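Local coordinates for Epf (Streptococcus pyogenes, PDB 4ES8), which is a cell-surface adhesin that binds to cells through an N-terminal domain containing a carbohydrate-binding module, at residues Y131-A136 against K174-R179; T117-Q122 against F206-I211; N216-D221 against V293-K298. All blocks are in the same frame, centred on the assembly; numbering follows the deposited sequence. Where two conformers were deposited one is given.

Contact 1 of 3, residues Y131-A136 against K174-R179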
loop_
_atom_site.group_PDB
_atom_site.type_symbol
_atom_site.label_atom_id
_atom_site.label_comp_id
_atom_site.label_asym_id
_atom_site.label_seq_id
_atom_site.Cartn_x
_atom_site.Cartn_y
_atom_site.Cartn_z
ATOM N N TYR A 131 7.041 13.707 -1.716
ATOM C CA TYR A 131 6.045 12.626 -1.578
ATOM C C TYR A 131 6.653 11.548 -0.703
ATOM O O TYR A 131 7.749 11.069 -1.001
ATOM C CB TYR A 131 5.651 12.001 -2.924
ATOM C CG TYR A 131 5.320 12.954 -4.055
ATOM C CD1 TYR A 131 4.395 13.988 -3.882
ATOM C CD2 TYR A 131 5.838 12.755 -5.332
ATOM C CE1 TYR A 131 4.030 14.816 -4.947
ATOM C CE2 TYR A 131 5.481 13.571 -6.396
ATOM C CZ TYR A 131 4.581 14.607 -6.199
ATOM O OH TYR A 131 4.248 15.427 -7.249
ATOM N N ARG A 132 5.956 11.170 0.358
ATOM C CA ARG A 132 6.467 10.146 1.248
ATOM C C ARG A 132 5.397 9.168 1.621
ATOM O O ARG A 132 4.222 9.461 1.436
ATOM C CB ARG A 132 7.000 10.796 2.545
ATOM C CG ARG A 132 8.223 11.708 2.376
ATOM C CD ARG A 132 9.531 10.941 2.305
ATOM N NE ARG A 132 10.612 11.858 1.941
ATOM C CZ ARG A 132 11.862 11.465 1.748
ATOM N NH1 ARG A 132 12.181 10.175 1.840
ATOM N NH2 ARG A 132 12.800 12.351 1.422
ATOM N N ILE A 133 5.800 8.026 2.195
ATOM C CA ILE A 133 4.855 7.090 2.802
ATOM C C ILE A 133 4.947 7.314 4.309
ATOM O O ILE A 133 6.041 7.565 4.834
ATOM C CB ILE A 133 5.143 5.613 2.424
ATOM C CG1 ILE A 133 5.262 5.449 0.889
ATOM C CG2 ILE A 133 4.065 4.664 3.013
ATOM C CD1 ILE A 133 4.048 5.876 0.080
ATOM N N GLY A 134 3.821 7.221 5.004
ATOM C CA GLY A 134 3.870 7.370 6.446
ATOM C C GLY A 134 2.802 6.555 7.145
ATOM O O GLY A 134 2.028 5.833 6.508
ATOM N N SER A 135 2.753 6.691 8.480
ATOM C CA SER A 135 1.661 6.079 9.232
ATOM C C SER A 135 0.333 6.720 8.819
ATOM O O SER A 135 0.309 7.859 8.336
ATOM C CB SER A 135 1.872 6.324 10.723
ATOM O OG SER A 135 1.977 7.710 11.004
ATOM N N ALA A 136 -0.793 6.019 9.037
ATOM C CA ALA A 136 -2.071 6.655 8.758
ATOM C C ALA A 136 -2.302 7.806 9.710
ATOM O O ALA A 136 -1.838 7.761 10.857
ATOM C CB ALA A 136 -3.200 5.633 8.928
ATOM N N LYS A 174 1.544 11.041 -11.491
ATOM C CA LYS A 174 2.637 10.479 -10.712
ATOM C C LYS A 174 2.349 9.032 -10.350
ATOM O O LYS A 174 1.178 8.654 -10.152
ATOM C CB LYS A 174 2.817 11.290 -9.412
ATOM C CG LYS A 174 3.104 12.784 -9.628
ATOM C CD LYS A 174 4.383 13.060 -10.456
ATOM C CE LYS A 174 4.508 14.547 -10.672
ATOM N NZ LYS A 174 5.593 14.846 -11.660
ATOM N N THR A 175 3.411 8.245 -10.201
ATOM C CA THR A 175 3.316 6.849 -9.775
ATOM C C THR A 175 4.342 6.615 -8.702
ATOM O O THR A 175 5.515 6.964 -8.892
ATOM C CB THR A 175 3.537 5.884 -10.956
ATOM O OG1 THR A 175 2.605 6.147 -12.011
ATOM C CG2 THR A 175 3.452 4.404 -10.525
ATOM N N ILE A 176 3.911 6.022 -7.563
ATOM C CA ILE A 176 4.803 5.701 -6.449
ATOM C C ILE A 176 4.569 4.270 -6.064
ATOM O O ILE A 176 3.417 3.894 -5.848
ATOM C CB ILE A 176 4.609 6.636 -5.232
ATOM C CG1 ILE A 176 4.826 8.118 -5.625
ATOM C CG2 ILE A 176 5.529 6.211 -4.054
ATOM C CD1 ILE A 176 4.497 9.151 -4.525
ATOM N N SER A 177 5.637 3.459 -6.000
ATOM C CA SER A 177 5.469 2.069 -5.591
ATOM C C SER A 177 6.255 1.849 -4.302
ATOM O O SER A 177 7.230 2.560 -4.049
ATOM C CB SER A 177 5.919 1.109 -6.688
ATOM O OG SER A 177 7.276 1.294 -7.052
ATOM N N PHE A 178 5.801 0.902 -3.471
ATOM C CA PHE A 178 6.483 0.611 -2.220
ATOM C C PHE A 178 6.035 -0.735 -1.717
ATOM O O PHE A 178 5.002 -1.256 -2.148
ATOM C CB PHE A 178 6.234 1.689 -1.144
ATOM C CG PHE A 178 4.811 1.753 -0.651
ATOM C CD1 PHE A 178 3.822 2.387 -1.402
ATOM C CD2 PHE A 178 4.448 1.161 0.555
ATOM C CE1 PHE A 178 2.496 2.424 -0.951
ATOM C CE2 PHE A 178 3.124 1.210 1.007
ATOM C CZ PHE A 178 2.160 1.847 0.252
ATOM N N ARG A 179 6.789 -1.261 -0.764
ATOM C CA ARG A 179 6.442 -2.506 -0.069
ATOM C C ARG A 179 6.160 -2.187 1.392
ATOM O O ARG A 179 6.929 -1.443 2.021
ATOM C CB ARG A 179 7.609 -3.519 -0.175
ATOM C CG ARG A 179 7.367 -4.819 0.573
ATOM C CD ARG A 179 8.416 -5.874 0.205
ATOM N NE ARG A 179 8.097 -6.429 -1.114
ATOM C CZ ARG A 179 8.802 -7.368 -1.740
ATOM N NH1 ARG A 179 9.902 -7.865 -1.186
ATOM N NH2 ARG A 179 8.406 -7.820 -2.922
#
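Ile133 and Phe178 meet by a CH-pi contact in which the methyl CD1 of Ile133 lies over one face of the Phe178 ring, 4.1 Å from its centroid. The approach is 25° off the ring normal, and the methyl is shifted toward the rim on the CD1-CE1 side. CG1, which carries that methyl, stands 4.0 Å from Phe178 CG, and the other branch, CG2, comes to 4.1 Å from Phe178 CE2. A beta-branched residue suits this place because it can spread several carbons over a flat partner.

Farther along, Tyr131 receives two partners. In the conformer given for Ile176, one of two deposited, its CD1 lies 3.5 Å from Tyr131 CB. Lys174 crosses the tyrosine at about a right angle, its CE 3.5 Å from Tyr131 OH and its CG 3.7 Å from the same oxygen. The chain bends at chi2 (-59°), which places CD; the methylenes CG and CE are the atoms that come closest to the phenol oxygen, while NZ goes on to a salt bridge with Glu162. Both residues combine a long apolar part with a polar end, which suits a buried place where that end finds a partner; for Tyr131 OH it is a hydrogen bond to Gln120.

Around this layer, Leu190 and Met186 of strand 186-194 touch Tyr131 and Ile133 respectively, and Ala154 touches both Ile133 and Phe178. No hydrogen bond joins the two segments. Their axes lie 9.2 Å apart at closest approach and cross at -40°, with each strand paired in its own sheet. Side chains meeting between two sheets in this way are the mark of a beta-sandwich, the architecture common among carbohydrate-binding modules.

Contact 2 of 3, residues T117-Q122 against F206-I211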
loop_
_atom_site.group_PDB
_atom_site.type_symbol
_atom_site.label_atom_id
_atom_site.label_comp_id
_atom_site.label_asym_id
_atom_site.label_seq_id
_atom_site.Cartn_x
_atom_site.Cartn_y
_atom_site.Cartn_z
ATOM N N THR A 117 -1.135 6.121 -7.407
ATOM C CA THR A 117 -1.147 7.029 -8.549
ATOM C C THR A 117 -1.938 8.247 -8.153
ATOM O O THR A 117 -2.882 8.147 -7.372
ATOM C CB THR A 117 -1.721 6.365 -9.808
ATOM O OG1 THR A 117 -3.032 5.855 -9.542
ATOM C CG2 THR A 117 -0.827 5.235 -10.333
ATOM N N PHE A 118 -1.554 9.412 -8.673
ATOM C CA PHE A 118 -2.301 10.647 -8.432
ATOM C C PHE A 118 -1.872 11.661 -9.435
ATOM O O PHE A 118 -0.920 11.416 -10.175
ATOM C CB PHE A 118 -2.119 11.186 -6.993
ATOM C CG PHE A 118 -0.690 11.508 -6.604
ATOM C CD1 PHE A 118 0.173 10.508 -6.187
ATOM C CD2 PHE A 118 -0.211 12.814 -6.667
ATOM C CE1 PHE A 118 1.498 10.813 -5.831
ATOM C CE2 PHE A 118 1.119 13.111 -6.342
ATOM C CZ PHE A 118 1.965 12.112 -5.916
ATOM N N GLU A 119 -2.551 12.808 -9.444
ATOM C CA GLU A 119 -2.141 13.890 -10.322
ATOM C C GLU A 119 -1.528 14.991 -9.490
ATOM O O GLU A 119 -2.149 15.452 -8.526
ATOM C CB GLU A 119 -3.343 14.453 -11.104
ATOM C CG GLU A 119 -3.999 13.434 -12.020
ATOM C CD GLU A 119 -5.123 14.037 -12.831
ATOM O OE1 GLU A 119 -4.863 14.988 -13.603
ATOM O OE2 GLU A 119 -6.257 13.520 -12.730
ATOM N N GLN A 120 -0.338 15.426 -9.866
ATOM C CA GLN A 120 0.260 16.614 -9.289
ATOM C C GLN A 120 -0.357 17.773 -10.049
ATOM O O GLN A 120 -0.112 17.913 -11.265
ATOM C CB GLN A 120 1.790 16.598 -9.418
ATOM C CG GLN A 120 2.447 17.919 -9.029
ATOM C CD GLN A 120 2.185 18.182 -7.567
ATOM O OE1 GLN A 120 2.626 17.419 -6.707
ATOM N NE2 GLN A 120 1.365 19.204 -7.282
ATOM N N GLY A 121 -1.214 18.530 -9.377
ATOM C CA GLY A 121 -1.834 19.720 -9.951
ATOM C C GLY A 121 -0.877 20.899 -9.859
ATOM O O GLY A 121 0.348 20.728 -9.704
ATOM N N GLN A 122 -1.431 22.116 -9.949
ATOM C CA GLN A 122 -0.639 23.344 -9.948
ATOM C C GLN A 122 0.365 23.393 -8.812
ATOM O O GLN A 122 0.062 22.982 -7.695
ATOM C CB GLN A 122 -1.555 24.590 -9.858
ATOM C CG GLN A 122 -2.311 24.708 -8.530
ATOM C CD GLN A 122 -3.379 25.739 -8.667
ATOM O OE1 GLN A 122 -3.119 26.949 -8.615
ATOM N NE2 GLN A 122 -4.597 25.272 -8.919
ATOM N N PHE A 206 -3.102 18.665 -5.232
ATOM C CA PHE A 206 -2.919 17.252 -5.527
ATOM C C PHE A 206 -4.284 16.641 -5.727
ATOM O O PHE A 206 -5.214 17.023 -5.006
ATOM C CB PHE A 206 -2.205 16.531 -4.367
ATOM C CG PHE A 206 -1.049 17.307 -3.789
ATOM C CD1 PHE A 206 0.235 17.165 -4.313
ATOM C CD2 PHE A 206 -1.242 18.172 -2.705
ATOM C CE1 PHE A 206 1.314 17.860 -3.751
ATOM C CE2 PHE A 206 -0.157 18.858 -2.131
ATOM C CZ PHE A 206 1.118 18.690 -2.655
ATOM N N LYS A 207 -4.446 15.728 -6.679
ATOM C CA LYS A 207 -5.803 15.204 -6.857
ATOM C C LYS A 207 -5.854 13.810 -7.435
ATOM O O LYS A 207 -4.843 13.293 -7.915
ATOM C CB LYS A 207 -6.622 16.144 -7.779
ATOM C CG LYS A 207 -6.013 16.353 -9.153
ATOM C CD LYS A 207 -6.791 17.435 -9.932
ATOM C CE LYS A 207 -6.054 17.798 -11.193
ATOM N NZ LYS A 207 -6.891 18.626 -12.108
ATOM N N ASN A 208 -7.046 13.198 -7.360
ATOM C CA ASN A 208 -7.379 11.893 -7.976
ATOM C C ASN A 208 -6.400 10.799 -7.524
ATOM O O ASN A 208 -5.697 10.166 -8.326
ATOM C CB ASN A 208 -7.435 12.041 -9.494
ATOM C CG ASN A 208 -8.583 12.950 -9.894
ATOM O OD1 ASN A 208 -9.652 12.985 -9.246
ATOM N ND2 ASN A 208 -8.406 13.683 -10.971
ATOM N N LEU A 209 -6.407 10.598 -6.209
ATOM C CA LEU A 209 -5.525 9.649 -5.532
ATOM C C LEU A 209 -6.086 8.232 -5.607
ATOM O O LEU A 209 -7.285 8.016 -5.386
ATOM C CB LEU A 209 -5.324 10.089 -4.077
ATOM C CG LEU A 209 -4.890 11.563 -3.924
ATOM C CD1 LEU A 209 -5.827 12.342 -3.021
ATOM C CD2 LEU A 209 -3.474 11.687 -3.480
ATOM N N LYS A 210 -5.226 7.270 -5.939
ATOM C CA LYS A 210 -5.603 5.848 -6.031
ATOM C C LYS A 210 -4.464 5.009 -5.495
ATOM O O LYS A 210 -3.311 5.436 -5.582
ATOM C CB LYS A 210 -5.894 5.419 -7.492
ATOM C CG LYS A 210 -7.169 5.987 -8.121
ATOM C CD LYS A 210 -7.251 5.584 -9.610
ATOM C CE LYS A 210 -8.238 6.469 -10.336
ATOM N NZ LYS A 210 -8.558 5.942 -11.690
ATOM N N ILE A 211 -4.766 3.802 -4.978
ATOM C CA ILE A 211 -3.720 2.862 -4.576
ATOM C C ILE A 211 -4.237 1.461 -4.834
ATOM O O ILE A 211 -5.378 1.157 -4.480
ATOM C CB ILE A 211 -3.193 3.038 -3.132
ATOM C CG1 ILE A 211 -2.057 2.039 -2.812
ATOM C CG2 ILE A 211 -4.329 2.971 -2.083
ATOM C CD1 ILE A 211 -1.468 2.173 -1.378
HETATM O O HOH W 1 -4.746 8.005 -9.802
#
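Gln120 and Phe206 lie side by side on the buried face of two neighbouring antiparallel strands, with Gln120 OE1 at the edge of the ring, 3.3 Å from Phe206 CE1. The amide and ring planes stand 74° apart. That oxygen is also hydrogen-bonded to Tyr131, while NE2 of Gln120 donates to Gly121 O; a buried amide is thus supplied on both its atoms. Next to them, Phe118 CB packs 3.8 Å from Leu209 CD2 in the leucine conformer given. Leu188 of strand 186-194, in the facing sheet of the sandwich, touches both residues, as befits large apolar groups turned inward.

Backbone bonds fasten the strands on each side of a beta bulge. Thr117 and Lys210 exchange two, Glu119 and Lys207 another two, among them Glu119 N to Lys207 O at 2.8 Å. Between these pairs the register slips by one, and Asn208 takes up the extra residue. Its phi and psi are both positive (55° and 61°), a conformation asparagine tolerates better than most residues. Its carbonyl receives a CA-H...O contact from Phe118.

The opposite face, carrying Thr117, Glu119, Lys207 and Lys210, is more open and polar. Asn208 ND2 reaches Glu119 OE2 at 2.8 Å, with the acceptor near the amide plane but the donor above the carboxylate plane. Glu119 OE1 remains 4.4 Å from Lys207 NZ, beyond a salt bridge, though the opposite charges may still attract. A water joins Thr117 OG1 to the bulge, donating to Asn208 O at 2.8 Å.

Contact 3 of 3, residues N216-D221 against V293-K298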
loop_
_atom_site.group_PDB
_atom_site.type_symbol
_atom_site.label_atom_id
_atom_site.label_comp_id
_atom_site.label_asym_id
_atom_site.label_seq_id
_atom_site.Cartn_x
_atom_site.Cartn_y
_atom_site.Cartn_z
ATOM N N ASN A 216 3.167 -9.693 -6.607
ATOM C CA ASN A 216 3.262 -10.872 -7.461
ATOM C C ASN A 216 2.941 -12.103 -6.651
ATOM O O ASN A 216 3.393 -12.226 -5.505
ATOM C CB ASN A 216 4.664 -11.003 -8.058
ATOM C CG ASN A 216 4.961 -9.918 -9.051
ATOM O OD1 ASN A 216 4.151 -9.617 -9.933
ATOM N ND2 ASN A 216 6.124 -9.305 -8.904
ATOM N N PRO A 217 2.205 -13.062 -7.236
ATOM C CA PRO A 217 1.951 -14.306 -6.505
ATOM C C PRO A 217 3.255 -15.052 -6.257
ATOM O O PRO A 217 4.211 -14.919 -7.038
ATOM C CB PRO A 217 1.038 -15.102 -7.441
ATOM C CG PRO A 217 1.309 -14.559 -8.804
ATOM C CD PRO A 217 1.637 -13.094 -8.599
ATOM N N SER A 218 3.287 -15.838 -5.186
ATOM C CA SER A 218 4.420 -16.701 -4.878
ATOM C C SER A 218 4.547 -17.778 -5.987
ATOM O O SER A 218 3.676 -17.911 -6.876
ATOM C CB SER A 218 4.213 -17.353 -3.518
ATOM O OG SER A 218 3.037 -18.153 -3.533
ATOM N N GLN A 219 5.625 -18.550 -5.901
ATOM C CA GLN A 219 5.906 -19.621 -6.853
ATOM C C GLN A 219 6.064 -20.929 -6.132
ATOM O O GLN A 219 6.421 -20.935 -4.957
ATOM C CB GLN A 219 7.190 -19.333 -7.663
ATOM C CG GLN A 219 7.116 -18.085 -8.540
ATOM C CD GLN A 219 7.689 -16.873 -7.855
ATOM O OE1 GLN A 219 8.750 -16.929 -7.231
ATOM N NE2 GLN A 219 7.019 -15.739 -7.992
ATOM N N LEU A 220 5.829 -22.043 -6.841
ATOM C CA LEU A 220 6.033 -23.339 -6.200
ATOM C C LEU A 220 7.535 -23.671 -6.254
ATOM O O LEU A 220 8.114 -23.717 -7.339
ATOM C CB LEU A 220 5.217 -24.455 -6.889
ATOM C CG LEU A 220 5.322 -25.844 -6.209
ATOM C CD1 LEU A 220 4.581 -25.880 -4.882
ATOM C CD2 LEU A 220 4.825 -26.966 -7.145
ATOM N N ASP A 221 8.146 -23.873 -5.085
ATOM C CA ASP A 221 9.550 -24.263 -4.963
ATOM C C ASP A 221 9.628 -25.768 -5.124
ATOM O O ASP A 221 10.424 -26.256 -5.919
ATOM C CB ASP A 221 10.138 -23.812 -3.611
ATOM C CG ASP A 221 11.645 -23.963 -3.470
ATOM O OD1 ASP A 221 12.338 -24.070 -4.514
ATOM O OD2 ASP A 221 12.140 -23.890 -2.321
ATOM N N VAL A 293 0.005 -26.898 -10.097
ATOM C CA VAL A 293 -0.270 -25.869 -9.099
ATOM C C VAL A 293 -0.380 -24.527 -9.819
ATOM O O VAL A 293 0.516 -24.172 -10.587
ATOM C CB VAL A 293 0.804 -25.826 -7.987
ATOM C CG1 VAL A 293 0.597 -24.616 -7.077
ATOM C CG2 VAL A 293 0.798 -27.119 -7.166
ATOM N N SER A 294 -1.460 -23.784 -9.541
ATOM C CA SER A 294 -1.666 -22.418 -10.036
ATOM C C SER A 294 -1.876 -21.520 -8.821
ATOM O O SER A 294 -2.661 -21.872 -7.950
ATOM C CB SER A 294 -2.856 -22.352 -10.983
ATOM O OG SER A 294 -3.077 -21.006 -11.382
ATOM N N ILE A 295 -1.167 -20.368 -8.753
ATOM C CA ILE A 295 -1.282 -19.496 -7.583
ATOM C C ILE A 295 -1.829 -18.144 -8.022
ATOM O O ILE A 295 -1.246 -17.485 -8.892
ATOM C CB ILE A 295 0.082 -19.368 -6.861
ATOM C CG1 ILE A 295 0.630 -20.778 -6.444
ATOM C CG2 ILE A 295 -0.019 -18.454 -5.626
ATOM C CD1 ILE A 295 2.035 -20.815 -5.853
ATOM N N LYS A 296 -2.931 -17.720 -7.390
ATOM C CA LYS A 296 -3.540 -16.431 -7.707
ATOM C C LYS A 296 -3.366 -15.518 -6.523
ATOM O O LYS A 296 -3.723 -15.906 -5.417
ATOM C CB LYS A 296 -5.035 -16.610 -8.014
ATOM C CG LYS A 296 -5.756 -15.278 -8.323
ATOM C CD LYS A 296 -7.260 -15.519 -8.486
ATOM C CE LYS A 296 -8.029 -14.261 -8.780
ATOM N NZ LYS A 296 -9.469 -14.422 -8.431
ATOM N N GLN A 297 -2.776 -14.323 -6.730
ATOM C CA GLN A 297 -2.667 -13.364 -5.632
ATOM C C GLN A 297 -4.059 -12.723 -5.498
ATOM O O GLN A 297 -4.462 -11.995 -6.403
ATOM C CB GLN A 297 -1.559 -12.346 -5.926
ATOM C CG GLN A 297 -0.803 -11.912 -4.666
ATOM C CD GLN A 297 -1.748 -11.395 -3.610
ATOM O OE1 GLN A 297 -2.479 -10.429 -3.866
ATOM N NE2 GLN A 297 -1.859 -12.099 -2.472
ATOM N N LYS A 298 -4.804 -13.021 -4.419
ATOM C CA LYS A 298 -6.206 -12.568 -4.358
ATOM C C LYS A 298 -6.376 -11.069 -4.329
ATOM O O LYS A 298 -7.403 -10.578 -4.798
ATOM C CB LYS A 298 -6.935 -13.156 -3.163
ATOM C CG LYS A 298 -7.236 -14.633 -3.273
ATOM C CD LYS A 298 -7.845 -15.037 -1.961
ATOM C CE LYS A 298 -8.858 -16.110 -2.121
ATOM N NZ LYS A 298 -9.518 -16.371 -0.815
#
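In what is probably the fibronectin-like domain, a sandwich of a three-stranded and a four-stranded sheet, Ile295 packs from the larger sheet against Ser218 and Pro217 at the start of the smaller one. Its CD1 comes to 3.5 Å from Ser218 O and its CG2 to 3.7 Å from Ser218 OG. With CG1 anti to the carbonyl carbon (chi1 -57°) and CG2 anti to the backbone N, both branches, ending in CD1 and CG2, touch the serine.

Pro217 CB rests 3.6 Å from Ile295 O and also packs on Gln297 CB. Proline suits this place, where the chains come close without hydrogen bonding to each other, because it has no N-H to donate and offers ring carbons for packing: the CA atoms of Pro217 and Gln297 are 4.8 Å apart. The CA atoms of Leu220 and Val293 are 7.4 Å apart, and there the side chains alone meet, Leu220 CD2 touching Val293 CG2 at 4.0 Å as the two cross at about a right angle.

Asp248 ties the segments together indirectly, since one carboxylate oxygen is hydrogen-bonded to Ser218 OG and the other to Gln297 NE2; Gln297 OE1 is hydrogen-bonded to the backbone N of Gln299 and of Ser300. Strand 231-237 pairs with strand 219-224 and sends Leu236 and Leu234 against Ser218 and Leu220. On the other sheet, strands 248-253 and 307-310 flank strand 290-297, and Phe309 touches both Leu220 and Val293.

In the fold
Contacts 1 and 2 belong to one sandwich and adjoin: strands 172-180 and 113-123 are neighbours in the same sheet, and Tyr131 meets Phe118 edge-to-face. Contact 1 is wholly buried and spans the gap between sheets, so it relies on side-chain packing. Contact 2 lies within a sheet, combining backbone bonds with one buried face and one more open, polar face. Contact 3, about 25 Å from contact 1 and 31 Å from contact 2, centre to centre, is also buried and lacks hydrogen bonds across its segments, but it packs aliphatic groups partly on backbone atoms, with no aromatic ring. Strand 202-213, which carries half of contact 2, is followed directly by strand 219-224, linking the two sandwiches.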